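Local coordinates for protein VP1 (Polyomavirus HPyV6, PDB 4PCG) that forms the pentameric building block of the viral capsid shell and probably takes part in attachment to host cells, at residues B[66-71]-B[221-226]; B[109-114]-B[244-249]; B[126-131]-B[185-190]; B[140-145]-B[174-179]. All coordinates share one frame; numbering follows the deposited sequence. Where two conformers were deposited one is given.

Interaction 1. Residues B[66-71]-B[221-226]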
loop_
_atom_site.group_PDB
_atom_site.type_symbol
_atom_site.label_atom_id
_atom_site.label_comp_id
_atom_site.label_asym_id
_atom_site.label_seq_id
_atom_site.Cartn_x
_atom_site.Cartn_y
_atom_site.Cartn_z
ATOM N N VAL B 66 28.870 5.526 -20.237
ATOM C CA VAL B 66 28.619 6.097 -21.547
ATOM C C VAL B 66 29.348 7.412 -21.706
ATOM O O VAL B 66 29.113 8.349 -20.933
ATOM C CB VAL B 66 27.114 6.322 -21.761
ATOM C CG1 VAL B 66 26.880 6.921 -23.142
ATOM C CG2 VAL B 66 26.355 5.012 -21.599
ATOM N N ASN B 67 30.231 7.480 -22.697
ATOM C CA ASN B 67 31.022 8.667 -22.953
ATOM C C ASN B 67 30.157 9.765 -23.511
ATOM O O ASN B 67 29.228 9.509 -24.255
ATOM C CB ASN B 67 32.171 8.372 -23.910
ATOM C CG ASN B 67 33.281 7.571 -23.252
ATOM O OD1 ASN B 67 33.595 7.752 -22.063
ATOM N ND2 ASN B 67 33.898 6.693 -24.025
ATOM N N LEU B 68 30.428 10.977 -23.074
ATOM C CA LEU B 68 29.707 12.151 -23.514
ATOM C C LEU B 68 30.563 12.936 -24.510
ATOM O O LEU B 68 31.802 12.868 -24.498
ATOM C CB LEU B 68 29.389 13.017 -22.299
ATOM C CG LEU B 68 28.600 12.313 -21.198
ATOM C CD1 LEU B 68 28.459 13.179 -19.954
ATOM C CD2 LEU B 68 27.248 11.868 -21.725
ATOM N N PRO B 69 29.921 13.749 -25.357
ATOM C CA PRO B 69 30.688 14.488 -26.357
ATOM C C PRO B 69 31.659 15.512 -25.761
ATOM O O PRO B 69 31.360 16.133 -24.735
ATOM C CB PRO B 69 29.612 15.235 -27.169
ATOM C CG PRO B 69 28.307 14.756 -26.705
ATOM C CD PRO B 69 28.489 14.106 -25.365
ATOM N N GLU B 70 32.812 15.669 -26.395
ATOM C CA GLU B 70 33.713 16.763 -26.066
ATOM C C GLU B 70 32.989 18.094 -26.207
ATOM O O GLU B 70 32.252 18.306 -27.168
ATOM C CB GLU B 70 34.914 16.793 -27.009
ATOM C CG GLU B 70 36.018 15.809 -26.666
ATOM C CD GLU B 70 37.344 16.179 -27.324
ATOM O OE1 GLU B 70 37.484 17.327 -27.825
ATOM O OE2 GLU B 70 38.251 15.318 -27.338
ATOM N N ILE B 71 33.207 18.987 -25.253
ATOM C CA ILE B 71 32.667 20.329 -25.336
ATOM C C ILE B 71 33.742 21.253 -25.925
ATOM O O ILE B 71 34.818 21.394 -25.347
ATOM C CB ILE B 71 32.212 20.821 -23.947
ATOM C CG1 ILE B 71 31.060 19.968 -23.439
ATOM C CG2 ILE B 71 31.780 22.272 -24.028
ATOM C CD1 ILE B 71 30.668 20.219 -21.993
ATOM N N ILE B 221 24.226 15.924 -11.567
ATOM C CA ILE B 221 25.433 15.092 -11.630
ATOM C C ILE B 221 26.439 15.724 -12.584
ATOM O O ILE B 221 26.166 15.886 -13.779
ATOM C CB ILE B 221 25.103 13.683 -12.108
ATOM C CG1 ILE B 221 24.048 13.034 -11.213
ATOM C CG2 ILE B 221 26.357 12.831 -12.160
ATOM C CD1 ILE B 221 24.384 13.011 -9.742
ATOM N N LEU B 222 27.612 16.055 -12.057
ATOM C CA LEU B 222 28.632 16.737 -12.836
ATOM C C LEU B 222 29.569 15.671 -13.428
ATOM O O LEU B 222 30.266 14.977 -12.675
ATOM C CB LEU B 222 29.416 17.706 -11.976
ATOM C CG LEU B 222 28.592 18.819 -11.335
ATOM C CD1 LEU B 222 29.499 19.729 -10.565
ATOM C CD2 LEU B 222 27.768 19.612 -12.351
ATOM N N CYS B 223 29.598 15.567 -14.755
ATOM C CA CYS B 223 30.313 14.465 -15.410
ATOM C C CYS B 223 31.770 14.809 -15.612
ATOM O O CYS B 223 32.259 14.961 -16.722
ATOM C CB CYS B 223 29.576 14.025 -16.678
ATOM S SG CYS B 223 27.953 13.353 -16.246
ATOM N N LEU B 224 32.484 14.925 -14.491
ATOM C CA LEU B 224 33.844 15.424 -14.487
ATOM C C LEU B 224 34.849 14.475 -15.151
ATOM O O LEU B 224 35.893 14.912 -15.587
ATOM C CB LEU B 224 34.278 15.737 -13.046
ATOM C CG LEU B 224 33.399 16.802 -12.355
ATOM C CD1 LEU B 224 33.722 16.923 -10.876
ATOM C CD2 LEU B 224 33.516 18.120 -13.054
ATOM N N PHE B 225 34.513 13.197 -15.208
ATOM C CA PHE B 225 35.368 12.195 -15.835
ATOM C C PHE B 225 34.961 12.000 -17.279
ATOM O O PHE B 225 35.515 11.147 -17.959
ATOM C CB PHE B 225 35.245 10.840 -15.107
ATOM C CG PHE B 225 35.946 10.764 -13.772
ATOM C CD1 PHE B 225 36.782 11.763 -13.298
ATOM C CD2 PHE B 225 35.736 9.631 -12.969
ATOM C CE1 PHE B 225 37.404 11.647 -12.062
ATOM C CE2 PHE B 225 36.369 9.505 -11.749
ATOM C CZ PHE B 225 37.198 10.504 -11.299
ATOM N N GLY B 226 33.974 12.760 -17.771
ATOM C CA GLY B 226 33.664 12.733 -19.219
ATOM C C GLY B 226 32.654 11.675 -19.639
ATOM O O GLY B 226 32.435 11.456 -20.834
HETATM O O HOH W 1 33.807 11.993 -23.083
#

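Interaction 2. Residues B[109-114]-B[244-249]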
loop_
_atom_site.group_PDB
_atom_site.type_symbol
_atom_site.label_atom_id
_atom_site.label_comp_id
_atom_site.label_asym_id
_atom_site.label_seq_id
_atom_site.Cartn_x
_atom_site.Cartn_y
_atom_site.Cartn_z
ATOM N N THR B 109 -2.564 -24.358 -10.796
ATOM C CA THR B 109 -2.485 -23.005 -11.383
ATOM C C THR B 109 -1.062 -22.642 -11.823
ATOM O O THR B 109 -0.071 -23.161 -11.273
ATOM C CB THR B 109 -3.118 -21.983 -10.381
ATOM O OG1 THR B 109 -3.610 -20.814 -11.086
ATOM C CG2 THR B 109 -2.121 -21.606 -9.277
ATOM N N PRO B 110 -0.921 -21.725 -12.803
ATOM C CA PRO B 110 0.416 -21.271 -13.143
ATOM C C PRO B 110 1.150 -20.666 -11.952
ATOM O O PRO B 110 0.534 -20.045 -11.093
ATOM C CB PRO B 110 0.172 -20.201 -14.209
ATOM C CG PRO B 110 -1.108 -20.577 -14.805
ATOM C CD PRO B 110 -1.932 -21.174 -13.716
ATOM N N ALA B 111 2.465 -20.842 -11.909
ATOM C CA ALA B 111 3.250 -20.431 -10.760
ATOM C C ALA B 111 3.505 -18.930 -10.720
ATOM O O ALA B 111 3.553 -18.330 -9.645
ATOM C CB ALA B 111 4.584 -21.154 -10.757
ATOM N N GLY B 112 3.713 -18.348 -11.887
ATOM C CA GLY B 112 4.184 -16.986 -11.985
ATOM C C GLY B 112 5.538 -16.726 -11.340
ATOM O O GLY B 112 6.299 -17.635 -10.991
ATOM N N VAL B 113 5.835 -15.454 -11.188
ATOM C CA VAL B 113 7.049 -15.043 -10.501
ATOM C C VAL B 113 6.683 -14.553 -9.111
ATOM O O VAL B 113 5.705 -13.807 -8.910
ATOM C CB VAL B 113 7.864 -14.010 -11.312
ATOM C CG1 VAL B 113 7.010 -12.872 -11.795
ATOM C CG2 VAL B 113 9.058 -13.509 -10.496
ATOM N N GLU B 114 7.430 -15.034 -8.121
ATOM C CA GLU B 114 7.246 -14.568 -6.753
ATOM C C GLU B 114 8.489 -14.843 -5.924
ATOM O O GLU B 114 9.280 -15.743 -6.233
ATOM C CB GLU B 114 6.009 -15.195 -6.111
ATOM C CG GLU B 114 5.985 -16.705 -6.166
ATOM C CD GLU B 114 4.655 -17.344 -5.735
ATOM O OE1 GLU B 114 3.549 -16.741 -5.801
ATOM O OE2 GLU B 114 4.728 -18.506 -5.289
ATOM N N ASN B 244 6.681 -27.490 -16.349
ATOM C CA ASN B 244 7.044 -28.328 -15.200
ATOM C C ASN B 244 6.433 -27.798 -13.911
ATOM O O ASN B 244 6.209 -26.589 -13.787
ATOM C CB ASN B 244 8.564 -28.319 -15.023
ATOM C CG ASN B 244 9.280 -29.126 -16.090
ATOM O OD1 ASN B 244 8.651 -29.715 -16.950
ATOM N ND2 ASN B 244 10.611 -29.184 -16.004
ATOM N N PRO B 245 6.195 -28.689 -12.943
ATOM C CA PRO B 245 5.842 -28.236 -11.596
ATOM C C PRO B 245 6.970 -27.472 -10.957
ATOM O O PRO B 245 8.136 -27.638 -11.332
ATOM C CB PRO B 245 5.579 -29.533 -10.822
ATOM C CG PRO B 245 5.532 -30.613 -11.821
ATOM C CD PRO B 245 6.271 -30.154 -13.034
ATOM N N THR B 246 6.610 -26.603 -10.021
ATOM C CA THR B 246 7.560 -25.838 -9.260
ATOM C C THR B 246 6.959 -25.540 -7.886
ATOM O O THR B 246 5.840 -25.943 -7.602
ATOM C CB THR B 246 7.987 -24.556 -9.994
ATOM O OG1 THR B 246 9.134 -23.980 -9.346
ATOM C CG2 THR B 246 6.834 -23.518 -10.033
ATOM N N LEU B 247 7.745 -24.889 -7.036
ATOM C CA LEU B 247 7.358 -24.609 -5.642
ATOM C C LEU B 247 7.083 -25.879 -4.872
ATOM O O LEU B 247 6.118 -25.976 -4.122
ATOM C CB LEU B 247 6.145 -23.676 -5.573
ATOM C CG LEU B 247 6.083 -22.784 -4.332
ATOM C CD1 LEU B 247 7.227 -21.776 -4.312
ATOM C CD2 LEU B 247 4.742 -22.064 -4.291
ATOM N N SER B 248 7.945 -26.864 -5.075
ATOM C CA SER B 248 7.911 -28.102 -4.320
ATOM C C SER B 248 9.351 -28.612 -4.126
ATOM O O SER B 248 10.260 -28.224 -4.870
ATOM C CB SER B 248 7.082 -29.144 -5.068
ATOM O OG SER B 248 7.745 -29.508 -6.267
ATOM N N ASP B 249 9.549 -29.476 -3.131
ATOM C CA ASP B 249 10.875 -30.075 -2.886
ATOM C C ASP B 249 11.335 -30.860 -4.119
ATOM O O ASP B 249 12.475 -30.716 -4.568
ATOM C CB ASP B 249 10.851 -30.991 -1.646
ATOM C CG ASP B 249 12.265 -31.335 -1.112
ATOM O OD1 ASP B 249 13.255 -30.658 -1.478
ATOM O OD2 ASP B 249 12.379 -32.287 -0.310
#

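Interaction 3. Residues B[126-131]-B[185-190]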
loop_
_atom_site.group_PDB
_atom_site.type_symbol
_atom_site.label_atom_id
_atom_site.label_comp_id
_atom_site.label_asym_id
_atom_site.label_seq_id
_atom_site.Cartn_x
_atom_site.Cartn_y
_atom_site.Cartn_z
ATOM N N SER B 126 30.828 8.987 -11.426
ATOM C CA SER B 126 31.892 8.015 -11.228
ATOM C C SER B 126 31.195 6.721 -10.775
ATOM O O SER B 126 29.997 6.717 -10.514
ATOM C CB SER B 126 32.916 8.517 -10.213
ATOM O OG SER B 126 32.308 8.732 -8.984
ATOM N N PRO B 127 31.933 5.607 -10.719
ATOM C CA PRO B 127 31.256 4.354 -10.345
ATOM C C PRO B 127 30.561 4.372 -8.981
ATOM O O PRO B 127 30.969 5.083 -8.063
ATOM C CB PRO B 127 32.402 3.344 -10.307
ATOM C CG PRO B 127 33.478 3.906 -11.156
ATOM C CD PRO B 127 33.365 5.406 -11.002
ATOM N N LEU B 128 29.539 3.536 -8.849
ATOM C CA LEU B 128 28.770 3.395 -7.633
ATOM C C LEU B 128 29.655 2.869 -6.511
ATOM O O LEU B 128 30.296 1.822 -6.671
ATOM C CB LEU B 128 27.620 2.407 -7.861
ATOM C CG LEU B 128 26.684 2.167 -6.674
ATOM C CD1 LEU B 128 25.866 3.413 -6.356
ATOM C CD2 LEU B 128 25.792 0.973 -6.928
ATOM N N ASP B 129 29.674 3.573 -5.390
ATOM C CA ASP B 129 30.360 3.105 -4.188
ATOM C C ASP B 129 29.456 2.106 -3.466
ATOM O O ASP B 129 28.234 2.369 -3.276
ATOM C CB ASP B 129 30.670 4.267 -3.266
ATOM C CG ASP B 129 31.581 5.299 -3.905
ATOM O OD1 ASP B 129 32.755 4.944 -4.158
ATOM O OD2 ASP B 129 31.148 6.476 -4.090
ATOM N N VAL B 130 30.028 0.957 -3.109
ATOM C CA VAL B 130 29.254 -0.105 -2.419
ATOM C C VAL B 130 29.984 -0.643 -1.179
ATOM O O VAL B 130 31.206 -0.483 -1.034
ATOM C CB VAL B 130 28.911 -1.287 -3.348
ATOM C CG1 VAL B 130 27.805 -0.912 -4.338
ATOM C CG2 VAL B 130 30.149 -1.808 -4.073
ATOM N N ILE B 131 29.214 -1.312 -0.320
ATOM C CA ILE B 131 29.686 -1.916 0.896
ATOM C C ILE B 131 29.343 -3.411 0.728
ATOM O O ILE B 131 28.220 -3.734 0.370
ATOM C CB ILE B 131 28.948 -1.402 2.136
ATOM C CG1 ILE B 131 29.043 0.121 2.286
ATOM C CG2 ILE B 131 29.531 -2.039 3.407
ATOM C CD1 ILE B 131 28.093 0.703 3.329
ATOM N N GLU B 185 28.995 10.695 -3.623
ATOM C CA GLU B 185 28.824 12.144 -3.574
ATOM C C GLU B 185 28.166 12.736 -4.829
ATOM O O GLU B 185 27.332 13.645 -4.751
ATOM C CB GLU B 185 30.189 12.841 -3.317
ATOM C CG GLU B 185 30.772 12.585 -1.926
ATOM C CD GLU B 185 31.507 11.234 -1.723
ATOM O OE1 GLU B 185 32.091 11.046 -0.626
ATOM O OE2 GLU B 185 31.537 10.361 -2.622
ATOM N N ASN B 186 28.564 12.265 -5.976
ATOM C CA ASN B 186 28.136 12.939 -7.224
ATOM C C ASN B 186 27.368 11.864 -7.977
ATOM O O ASN B 186 27.635 11.535 -9.119
ATOM C CB ASN B 186 29.417 13.399 -7.922
ATOM C CG ASN B 186 29.196 14.039 -9.289
ATOM O OD1 ASN B 186 28.273 14.822 -9.505
ATOM N ND2 ASN B 186 30.092 13.725 -10.207
ATOM N N CYS B 187 26.386 11.312 -7.270
ATOM C CA CYS B 187 25.568 10.211 -7.762
ATOM C C CYS B 187 24.212 10.290 -7.082
ATOM O O CYS B 187 24.135 10.727 -5.942
ATOM C CB CYS B 187 26.265 8.932 -7.414
ATOM S SG CYS B 187 25.306 7.428 -7.504
ATOM N N ARG B 188 23.156 9.925 -7.797
ATOM C CA ARG B 188 21.857 9.719 -7.182
ATOM C C ARG B 188 21.472 8.270 -7.376
ATOM O O ARG B 188 21.621 7.721 -8.484
ATOM C CB ARG B 188 20.798 10.583 -7.829
ATOM C CG ARG B 188 21.162 12.046 -7.913
ATOM C CD ARG B 188 21.459 12.728 -6.589
ATOM N NE ARG B 188 21.777 14.122 -6.931
ATOM C CZ ARG B 188 22.928 14.747 -6.745
ATOM N NH1 ARG B 188 23.035 16.007 -7.176
ATOM N NH2 ARG B 188 23.959 14.194 -6.101
ATOM N N TYR B 189 20.934 7.664 -6.321
ATOM C CA TYR B 189 20.479 6.289 -6.428
ATOM C C TYR B 189 19.193 6.083 -5.642
ATOM O O TYR B 189 18.895 6.813 -4.688
ATOM C CB TYR B 189 21.582 5.283 -6.036
ATOM C CG TYR B 189 22.005 5.353 -4.601
ATOM C CD1 TYR B 189 21.271 4.712 -3.603
ATOM C CD2 TYR B 189 23.119 6.098 -4.218
ATOM C CE1 TYR B 189 21.644 4.798 -2.281
ATOM C CE2 TYR B 189 23.510 6.179 -2.898
ATOM C CZ TYR B 189 22.756 5.540 -1.928
ATOM O OH TYR B 189 23.142 5.659 -0.618
ATOM N N PHE B 190 18.466 5.041 -6.040
ATOM C CA PHE B 190 17.236 4.678 -5.390
ATOM C C PHE B 190 17.101 3.178 -5.427
ATOM O O PHE B 190 17.286 2.575 -6.483
ATOM C CB PHE B 190 15.989 5.270 -6.043
ATOM C CG PHE B 190 14.744 4.872 -5.292
ATOM C CD1 PHE B 190 14.556 5.312 -3.976
ATOM C CD2 PHE B 190 13.868 3.935 -5.809
ATOM C CE1 PHE B 190 13.458 4.882 -3.228
ATOM C CE2 PHE B 190 12.772 3.499 -5.070
ATOM C CZ PHE B 190 12.563 3.983 -3.783
HETATM O O HOH W 2 32.186 11.979 -9.413
HETATM O O HOH W 3 32.057 8.611 -5.168
#

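Interaction 4. Residues B[140-145]-B[174-179]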
loop_
_atom_site.group_PDB
_atom_site.type_symbol
_atom_site.label_atom_id
_atom_site.label_comp_id
_atom_site.label_asym_id
_atom_site.label_seq_id
_atom_site.Cartn_x
_atom_site.Cartn_y
_atom_site.Cartn_z
ATOM N N MET B 140 28.275 -19.047 5.186
ATOM C CA MET B 140 28.057 -18.745 3.779
ATOM C C MET B 140 29.356 -18.362 3.100
ATOM O O MET B 140 30.165 -17.652 3.681
ATOM C CB MET B 140 27.033 -17.623 3.606
ATOM C CG MET B 140 26.289 -17.712 2.293
ATOM S SD MET B 140 25.324 -16.246 1.933
ATOM C CE MET B 140 26.573 -15.184 1.241
ATOM N N ASN B 141 29.532 -18.836 1.870
ATOM C CA ASN B 141 30.687 -18.522 1.054
ATOM C C ASN B 141 30.240 -17.807 -0.209
ATOM O O ASN B 141 29.079 -17.896 -0.619
ATOM C CB ASN B 141 31.441 -19.818 0.710
ATOM C CG ASN B 141 31.863 -20.575 1.954
ATOM O OD1 ASN B 141 32.693 -20.098 2.715
ATOM N ND2 ASN B 141 31.265 -21.748 2.184
ATOM N N VAL B 142 31.149 -17.050 -0.809
ATOM C CA VAL B 142 30.899 -16.430 -2.106
ATOM C C VAL B 142 31.826 -17.115 -3.100
ATOM O O VAL B 142 33.037 -17.196 -2.894
ATOM C CB VAL B 142 31.175 -14.897 -2.090
ATOM C CG1 VAL B 142 30.924 -14.294 -3.449
ATOM C CG2 VAL B 142 30.291 -14.214 -1.066
ATOM N N ALA B 143 31.265 -17.591 -4.198
ATOM C CA ALA B 143 32.053 -18.305 -5.185
ATOM C C ALA B 143 33.202 -17.434 -5.741
ATOM O O ALA B 143 33.082 -16.198 -5.821
ATOM C CB ALA B 143 31.164 -18.810 -6.304
ATOM N N ALA B 144 34.284 -18.107 -6.142
ATOM C CA ALA B 144 35.547 -17.430 -6.500
ATOM C C ALA B 144 35.400 -16.461 -7.677
ATOM O O ALA B 144 36.122 -15.483 -7.773
ATOM C CB ALA B 144 36.624 -18.446 -6.798
ATOM N N GLY B 145 34.466 -16.737 -8.568
ATOM C CA GLY B 145 34.192 -15.859 -9.702
ATOM C C GLY B 145 33.505 -14.538 -9.405
ATOM O O GLY B 145 33.445 -13.677 -10.266
ATOM N N ILE B 174 24.274 -8.755 -6.021
ATOM C CA ILE B 174 23.404 -7.958 -5.163
ATOM C C ILE B 174 23.130 -8.601 -3.806
ATOM O O ILE B 174 22.701 -7.915 -2.874
ATOM C CB ILE B 174 22.082 -7.561 -5.853
ATOM C CG1 ILE B 174 21.204 -8.805 -6.094
ATOM C CG2 ILE B 174 22.355 -6.796 -7.135
ATOM C CD1 ILE B 174 19.846 -8.483 -6.727
ATOM N N GLU B 175 23.380 -9.901 -3.652
ATOM C CA GLU B 175 23.174 -10.516 -2.370
ATOM C C GLU B 175 24.306 -10.208 -1.384
ATOM O O GLU B 175 24.266 -10.677 -0.255
ATOM C CB GLU B 175 22.985 -12.027 -2.542
ATOM C CG GLU B 175 21.624 -12.377 -3.109
ATOM C CD GLU B 175 21.595 -13.791 -3.679
ATOM O OE1 GLU B 175 21.464 -14.751 -2.881
ATOM O OE2 GLU B 175 21.718 -13.942 -4.921
ATOM N N ILE B 176 25.297 -9.416 -1.820
ATOM C CA ILE B 176 26.467 -9.045 -1.028
ATOM C C ILE B 176 26.670 -7.523 -0.937
ATOM O O ILE B 176 27.009 -7.022 0.142
ATOM C CB ILE B 176 27.740 -9.699 -1.630
ATOM C CG1 ILE B 176 27.681 -11.246 -1.493
ATOM C CG2 ILE B 176 29.001 -9.170 -0.985
ATOM C CD1 ILE B 176 27.762 -11.736 -0.056
ATOM N N TRP B 177 26.484 -6.821 -2.059
ATOM C CA TRP B 177 26.921 -5.430 -2.205
ATOM C C TRP B 177 25.773 -4.435 -2.183
ATOM O O TRP B 177 24.914 -4.448 -3.071
ATOM C CB TRP B 177 27.734 -5.246 -3.499
ATOM C CG TRP B 177 28.993 -6.098 -3.530
ATOM C CD1 TRP B 177 29.118 -7.346 -4.079
ATOM C CD2 TRP B 177 30.276 -5.794 -2.940
ATOM N NE1 TRP B 177 30.397 -7.823 -3.887
ATOM C CE2 TRP B 177 31.120 -6.890 -3.189
ATOM C CE3 TRP B 177 30.798 -4.688 -2.253
ATOM C CZ2 TRP B 177 32.449 -6.931 -2.750
ATOM C CZ3 TRP B 177 32.114 -4.737 -1.825
ATOM C CH2 TRP B 177 32.920 -5.840 -2.072
ATOM N N SER B 178 25.808 -3.539 -1.199
ATOM C CA SER B 178 24.805 -2.478 -0.999
ATOM C C SER B 178 25.425 -1.105 -1.318
ATOM O O SER B 178 26.593 -0.875 -1.001
ATOM C CB SER B 178 24.334 -2.496 0.459
ATOM O OG SER B 178 23.250 -1.601 0.717
ATOM N N ALA B 179 24.630 -0.199 -1.895
ATOM C CA ALA B 179 25.062 1.207 -2.092
ATOM C C ALA B 179 25.540 1.803 -0.778
ATOM O O ALA B 179 24.977 1.560 0.268
ATOM C CB ALA B 179 23.927 2.041 -2.663
#

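Interaction 1. Residues B[66-71]-B[221-226]
C223 is where 221-226 first reaches across to 66-71: its CB stands 3.6 Å from L68 CD1, and SG lies alongside the same methyl, 3.7 Å from L68 CD1. The leucine comes to it with CG anti to its own carbonyl carbon (chi1 -57°), which carries CD1 to the cysteine. F269 touches both L68 and C223; the cysteine is buried, the leucine only partly so. C223 is also the centre of an inverse gamma turn, closed by a weak bond of 2.9 Å from L224 N to L222 O. In this part of the chain the path crosses from one sheet of the jelly roll to the other, since 211-222 pairs with 79-93 while the next strand, 227-239, pairs with 62-67. L224 and F225 fill the middle of a type I beta turn, with G226 N bonded to C223 O at 3.0 Å. G226 ends the turn at a positive phi, a conformation that glycine adopts easily, and presents its carbonyl to the other segment. L68 N donates to G226 O at 3.0 Å. The bond prolongs the antiparallel pairing of V66 with I228 by one more link. The same oxygen has a second donor: a water 2.7 Å from G226 O that also donates to L68 O, at 2.6 Å.

Interaction 2. Residues B[109-114]-B[244-249]
A111 and T246 press together where two loops at one end of the VP1 jelly roll meet. Residues 109-114 belong to the DE loop, between strands 79-93 and 117-124; residues 244-249 belong to the HI loop, between 227-239 and 256-274. In sialic-acid-binding relatives, loops of this region help shape the receptor site. The methyls make the tight half of the contact: A111 CB is 3.3 Å from T246 CG2, closer than carbons usually pack. T246 has OG1 anti to its backbone N (chi1 -168°), which wedges CG2 between N and the carbonyl carbon and aims it at the alanine. The hydroxyl is hydrogen-bonded to R255 NH1 of the same chain. No hydrogen bond joins the two segments themselves; each pairs its backbone with residues next to each other in the chain, A111 with G102 and T246 with Y103, which probably helps keep the methyls close.

The other half is looser. L247, partly exposed, has a left-handed backbone conformation and sends its side chain toward E114, which it crosses at about a right angle. I104 and R255 border the leucine within the chain, and Q107 of the third subunit packs on it as well. E114 arrives with an extended chain, and its two oxygens have different roles. OE1 accepts a hydrogen bond from S197 N of the second subunit, which ties the carboxylate to the pentamer interface. Toward the leucine there is merely van der Waals touch, E114 OE2 lying 3.7 Å from L247 CD2.

Interaction 3. Residues B[126-131]-B[185-190]
L128 points its CD1 branch at two side chains that leave the same face of strand 187-194. CD1 is 4.2 Å from C187 SG and 4.4 Å from Y189 CD2, meeting the tyrosine ring obliquely. With CG anti to the backbone N (chi1 -179°), the leucine extends toward strand 187-194, and F120 touches both L128 and Y189 from a neighbouring strand. These are light, buried apolar contacts.

One residue on, the character changes. The D129 and E185 side chains cross at about a right angle, their carboxylate planes 89° apart, and D129 OD2 comes within 4.2 Å of E185 OE2. Two like charges so placed should repel. A water lies between them and donates to both, 2.6 Å from D129 OD2 and 3.1 Å from E185 OE2, which probably offsets part of that cost. E185 brings its carboxylate there through a bend at chi2, and R183 also touches D129.

At the start of the segment S126 meets N186 through a second water. It accepts from N186 ND2 at 2.8 Å, while its link to S126 OG, at 3.3 Å, is weak. N186 ND2 also donates to L222 O.

On the backbone of 185-190, C187 O and Y189 N bond the side chain of N207 in the third subunit, and at F190 the sheet runs on into that chain. Strand 187-194 is the F strand of the jelly roll, and 126-131 opens the long EF loop, whose own small sheet is folded back against it here.

Interaction 4. Residues B[140-145]-B[174-179]
I176, which reaches across to M140 and V142, also lays its CG2 over one face of the W177 ring, 3.5 Å above the plane and offset toward the rim. At the ring's edge NE1 donates to E147 O, and F172 and W177 meet edge-to-face, which together should restrict the rotation of the indole. The flat carboxylate of E175 is likewise held, OE1 by Y47 OH and OE2 by S58 OG.

With CG2 on the tryptophan, the other branch of I176 is left to make the contact. CG1 lies anti to the carbonyl carbon (chi1 -66°) and brings CD1 against two partners: I176 CD1 lies 3.7 Å from V142 CG2, the two side chains crossing obliquely, and 3.9 Å from M140 CE. The methionine slides past the isoleucine in the opposite direction, bending at chi3 (83°) to bring its methyl round.

The side chain of M140 is about 8 Å from the sodium ion bound by T48, T50, T52 and D54. Strand 141-142 runs parallel to strand 52-53, whose L53 touches both M140 and I176, while strand 177-179 edges the three-stranded sheet of the EF loop beside 129-132.

How the interactions relate
Along the chain, interaction 4 lies within the span of interaction 3, and interaction 3 within those of both 1 and 2, which themselves cross. Interactions 1, 3 and 4 form a connected series. The centres of 1 and 3 are about 16 Å apart, and the contacts touch; those of 3 and 4 are about 18 Å apart, joined through neighbouring strands 129-132 and 177-179. Interaction 2 stands apart, its centre about 46 Å from that of interaction 1 and on the opposite side of the chain's centre. The set runs from a sheet-to-sheet turn through the EF loop to the far loops of the jelly roll, and 2, 3 and 4 all touch the third subunit.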